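Local coordinates for protein phosphoribosylaminoimidazole-succinocarboxamide synthase (Pyrococcus horikoshii, PDB 4O7Z) that catalyses the ATP-dependent joining of L-aspartate to a carboxyaminoimidazole ribonucleotide, forming SAICAR in de novo purine biosynthesis, at residues V91-V96 and L171-L176. Sequence-based numbering, arbitrary orientation.
Sequences VVRNVV and LVDFKL. With 5GP (guanosine-5'-monophosphate), chain B.
Val92 and Phe174 form an antiparallel hydrogen-bonded pair, Val92 N to Phe174 O at 3.0 Å and Phe174 N to Val92 O at 2.9 Å, and the axes of strands 91-93 and 171-176 run 171° apart. Beyond this pair segment 91-96 turns a corner at Asn94, and Val172 O accepts from both Asn94 N and Val95 N, the latter lying on a carbonyl lone pair. The Asn94 side chain adds a nearly straight bond, ND2 to Leu171 O at 2.9 Å. On the sheet face turned to helix 143-165, Val92 CB sits over the Phe174 ring, 4.0 Å from its centroid, a CH-pi contact. The other face of this antiparallel sheet of the SAICAR synthetase fold carries Val91, Arg93, Asp173 and Lys175 and binds guanosine-5'-monophosphate, consistent with a site for the ribonucleotide substrate. The bend of Arg93 at chi3 (72°) turns its guanidinium to the phosphate, giving hydrogen bonds from NH1 to O1P at 3.0 Å and NH2 to O2P at 2.6 Å, while C5' lies over its guanidinium face. Its NH2 also forms a salt bridge to Asp173 OD2 at 3.4 Å, the two planes 83° apart. A leucine in place of Arg93 would probably leave the phosphate without these two donors and Asp173 without one charged mate, although Arg198 also pairs with Asp173. Asp173 OD1 lies 2.4 Å from the ribose O3', too short to be trusted.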
ATOM      1  N   VAL A  91      -9.751  -5.621  -1.043  1.00 13.50           N
ATOM      2  CA  VAL A  91     -10.769  -4.681  -0.614  1.00 14.03           C
ATOM      3  C   VAL A  91     -11.180  -3.762  -1.776  1.00 14.58           C
ATOM      4  O   VAL A  91     -10.338  -3.129  -2.404  1.00 15.12           O
ATOM      5  CB  VAL A  91     -10.319  -3.886   0.654  1.00 13.69           C
ATOM      6  CG1 VAL A  91     -11.345  -2.824   1.011  1.00 13.35           C
ATOM      7  CG2 VAL A  91     -10.138  -4.833   1.850  1.00 12.77           C
ATOM      8  N   VAL A  92     -12.471  -3.723  -2.074  1.00 14.93           N
ATOM      9  CA  VAL A  92     -13.020  -2.760  -3.035  1.00 15.61           C
ATOM     10  C   VAL A  92     -13.784  -1.648  -2.280  1.00 15.16           C
ATOM     11  O   VAL A  92     -14.557  -1.931  -1.394  1.00 15.27           O
ATOM     12  CB  VAL A  92     -13.911  -3.461  -4.080  1.00 15.47           C
ATOM     13  CG1 VAL A  92     -14.265  -2.507  -5.220  1.00 15.33           C
ATOM     14  CG2 VAL A  92     -13.198  -4.685  -4.635  1.00 15.10           C
ATOM     15  N   ARG A  93     -13.523  -0.393  -2.626  1.00 15.47           N
ATOM     16  CA  ARG A  93     -14.090   0.772  -1.940  1.00 15.17           C
ATOM     17  C   ARG A  93     -14.777   1.722  -2.946  1.00 15.89           C
ATOM     18  O   ARG A  93     -14.166   2.133  -3.936  1.00 15.40           O
ATOM     19  CB  ARG A  93     -12.991   1.484  -1.128  1.00 14.91           C
ATOM     20  CG  ARG A  93     -11.935   0.509  -0.560  1.00 15.25           C
ATOM     21  CD  ARG A  93     -10.991   1.112   0.476  1.00 14.81           C
ATOM     22  NE  ARG A  93     -11.688   1.354   1.732  1.00 14.91           N
ATOM     23  CZ  ARG A  93     -11.342   0.903   2.939  1.00 15.13           C
ATOM     24  NH1 ARG A  93     -10.249   0.148   3.134  1.00 14.40           N
ATOM     25  NH2 ARG A  93     -12.122   1.225   3.972  1.00 14.49           N
ATOM     26  N   ASN A  94     -16.057   2.013  -2.703  1.00 16.66           N
ATOM     27  CA  ASN A  94     -16.862   2.951  -3.515  1.00 17.43           C
ATOM     28  C   ASN A  94     -17.110   4.282  -2.796  1.00 18.06           C
ATOM     29  O   ASN A  94     -17.222   5.349  -3.438  1.00 18.13           O
ATOM     30  CB  ASN A  94     -18.224   2.332  -3.868  1.00 16.87           C
ATOM     31  CG  ASN A  94     -18.097   1.036  -4.649  1.00 17.13           C
ATOM     32  OD1 ASN A  94     -17.380   0.971  -5.645  1.00 17.91           O
ATOM     33  ND2 ASN A  94     -18.794   0.000  -4.201  1.00 16.48           N
ATOM     34  N   VAL A  95     -17.207   4.188  -1.467  1.00 17.03           N
ATOM     35  CA  VAL A  95     -17.450   5.321  -0.579  1.00 17.31           C
ATOM     36  C   VAL A  95     -16.401   5.329   0.545  1.00 17.77           C
ATOM     37  O   VAL A  95     -16.017   4.275   1.066  1.00 18.11           O
ATOM     38  CB  VAL A  95     -18.892   5.275  -0.015  1.00 16.95           C
ATOM     39  CG1 VAL A  95     -19.105   6.316   1.071  1.00 16.24           C
ATOM     40  CG2 VAL A  95     -19.895   5.492  -1.146  1.00 16.31           C
ATOM     41  N   VAL A  96     -15.901   6.514   0.880  1.00 17.99           N
ATOM     42  CA  VAL A  96     -14.882   6.645   1.910  1.00 17.59           C
ATOM     43  C   VAL A  96     -15.476   6.256   3.285  1.00 18.02           C
ATOM     44  O   VAL A  96     -16.531   6.785   3.718  1.00 17.93           O
ATOM     45  CB  VAL A  96     -14.283   8.068   1.890  1.00 17.18           C
ATOM     46  CG1 VAL A  96     -13.344   8.307   3.061  1.00 16.79           C
ATOM     47  CG2 VAL A  96     -13.542   8.311   0.576  1.00 16.54           C
ATOM     48  N   LEU A 171     -23.490   0.085  -1.487  1.00 24.87           N
ATOM     49  CA  LEU A 171     -22.345  -0.760  -1.213  1.00 22.78           C
ATOM     50  C   LEU A 171     -21.139   0.164  -1.064  1.00 21.86           C
ATOM     51  O   LEU A 171     -20.580   0.673  -2.041  1.00 21.63           O
ATOM     52  CB  LEU A 171     -22.154  -1.817  -2.309  1.00 22.97           C
ATOM     53  CG  LEU A 171     -20.957  -2.785  -2.185  1.00 22.92           C
ATOM     54  CD1 LEU A 171     -21.018  -3.635  -0.928  1.00 21.01           C
ATOM     55  CD2 LEU A 171     -20.893  -3.660  -3.431  1.00 22.79           C
ATOM     56  N   VAL A 172     -20.768   0.389   0.191  1.00 20.47           N
ATOM     57  CA  VAL A 172     -19.721   1.332   0.554  1.00 18.24           C
ATOM     58  C   VAL A 172     -18.328   0.760   0.211  1.00 18.12           C
ATOM     59  O   VAL A 172     -17.552   1.393  -0.530  1.00 17.32           O
ATOM     60  CB  VAL A 172     -19.859   1.665   2.053  1.00 17.72           C
ATOM     61  CG1 VAL A 172     -18.632   2.401   2.589  1.00 16.73           C
ATOM     62  CG2 VAL A 172     -21.154   2.445   2.294  1.00 17.40           C
ATOM     63  N   ASP A 173     -18.036  -0.431   0.752  1.00 16.88           N
ATOM     64  CA  ASP A 173     -16.820  -1.184   0.455  1.00 17.33           C
ATOM     65  C   ASP A 173     -17.040  -2.640   0.870  1.00 17.29           C
ATOM     66  O   ASP A 173     -18.069  -2.973   1.466  1.00 17.92           O
ATOM     67  CB  ASP A 173     -15.588  -0.585   1.177  1.00 16.89           C
ATOM     68  CG  ASP A 173     -15.760  -0.526   2.700  1.00 17.38           C
ATOM     69  OD1 ASP A 173     -16.338  -1.470   3.272  1.00 16.67           O
ATOM     70  OD2 ASP A 173     -15.333   0.471   3.333  1.00 17.67           O
ATOM     71  N   PHE A 174     -16.076  -3.501   0.586  1.00 16.07           N
ATOM     72  CA  PHE A 174     -16.191  -4.895   1.003  1.00 15.82           C
ATOM     73  C   PHE A 174     -14.867  -5.637   0.831  1.00 14.95           C
ATOM     74  O   PHE A 174     -13.983  -5.196   0.096  1.00 14.54           O
ATOM     75  CB  PHE A 174     -17.321  -5.601   0.229  1.00 16.21           C
ATOM     76  CG  PHE A 174     -17.110  -5.649  -1.268  1.00 16.23           C
ATOM     77  CD1 PHE A 174     -16.530  -6.763  -1.864  1.00 16.57           C
ATOM     78  CD2 PHE A 174     -17.493  -4.593  -2.073  1.00 16.22           C
ATOM     79  CE1 PHE A 174     -16.327  -6.827  -3.238  1.00 16.61           C
ATOM     80  CE2 PHE A 174     -17.297  -4.641  -3.457  1.00 17.18           C
ATOM     81  CZ  PHE A 174     -16.715  -5.764  -4.044  1.00 16.53           C
ATOM     82  N   LYS A 175     -14.750  -6.779   1.495  1.00 14.44           N
ATOM     83  CA  LYS A 175     -13.550  -7.585   1.424  1.00 13.73           C
ATOM     84  C   LYS A 175     -13.843  -8.940   0.741  1.00 13.81           C
ATOM     85  O   LYS A 175     -14.848  -9.615   1.052  1.00 13.16           O
ATOM     86  CB  LYS A 175     -12.972  -7.767   2.820  1.00 14.28           C
ATOM     87  CG  LYS A 175     -11.625  -8.474   2.886  1.00 16.03           C
ATOM     88  CD  LYS A 175     -11.766  -9.971   3.093  1.00 16.80           C
ATOM     89  CE  LYS A 175     -12.123 -10.297   4.549  1.00 17.23           C
ATOM     90  NZ  LYS A 175     -12.398 -11.756   4.669  1.00 17.36           N
ATOM     91  N   LEU A 176     -12.944  -9.311  -0.181  1.00 12.39           N
ATOM     92  CA  LEU A 176     -12.945 -10.609  -0.834  1.00 11.99           C
ATOM     93  C   LEU A 176     -11.671 -11.403  -0.581  1.00 12.11           C
ATOM     94  O   LEU A 176     -10.591 -10.841  -0.366  1.00 11.49           O
ATOM     95  CB  LEU A 176     -13.069 -10.449  -2.354  1.00 12.02           C
ATOM     96  CG  LEU A 176     -14.323  -9.771  -2.919  1.00 12.19           C
ATOM     97  CD1 LEU A 176     -14.138  -9.640  -4.417  1.00 11.85           C
ATOM     98  CD2 LEU A 176     -15.619 -10.503  -2.565  1.00 11.79           C
TER
HETATM   99  P   5GP B 301     -11.246  -1.253   6.460  1.00 25.28           P
HETATM  100  O1P 5GP B 301      -9.922  -1.266   5.735  1.00 24.84           O
HETATM  101  O2P 5GP B 301     -12.014   0.039   6.322  1.00 24.64           O
HETATM  102  O3P 5GP B 301     -11.190  -1.767   7.871  1.00 25.13           O
HETATM  103  O5' 5GP B 301     -12.151  -2.361   5.732  1.00 25.53           O
HETATM  104  C5' 5GP B 301     -12.693  -2.198   4.415  1.00 26.01           C
HETATM  105  C4' 5GP B 301     -13.821  -3.195   4.137  1.00 26.63           C
HETATM  106  O4' 5GP B 301     -13.346  -4.543   4.086  1.00 27.76           O
HETATM  107  C3' 5GP B 301     -14.902  -3.178   5.213  1.00 27.12           C
HETATM  108  O3' 5GP B 301     -16.156  -3.450   4.592  1.00 25.90           O
HETATM  109  C2' 5GP B 301     -14.581  -4.337   6.119  1.00 27.02           C
HETATM  110  O2' 5GP B 301     -15.799  -4.833   6.692  1.00 25.60           O
HETATM  111  C1' 5GP B 301     -13.879  -5.315   5.172  1.00 28.55           C
HETATM  112  N9  5GP B 301     -12.764  -5.978   5.893  1.00 31.44           N
HETATM  113  C8  5GP B 301     -11.439  -5.700   5.791  1.00 30.15           C
HETATM  114  N7  5GP B 301     -10.710  -6.497   6.614  1.00 29.99           N
HETATM  115  C5  5GP B 301     -11.576  -7.309   7.252  1.00 31.49           C
HETATM  116  C6  5GP B 301     -11.479  -8.395   8.259  1.00 33.78           C
HETATM  117  O6  5GP B 301     -10.365  -8.738   8.703  1.00 36.79           O
HETATM  118  N1  5GP B 301     -12.613  -8.985   8.671  1.00 32.60           N
HETATM  119  C2  5GP B 301     -13.835  -8.630   8.200  1.00 32.28           C
HETATM  120  N2  5GP B 301     -14.937  -9.283   8.665  1.00 29.26           N
HETATM  121  N3  5GP B 301     -14.001  -7.634   7.276  1.00 31.23           N
HETATM  122  C4  5GP B 301     -12.927  -6.967   6.780  1.00 31.45           C
HETATM  123  O   HOH W   1     -14.209   2.634   2.075  1.00 14.42           O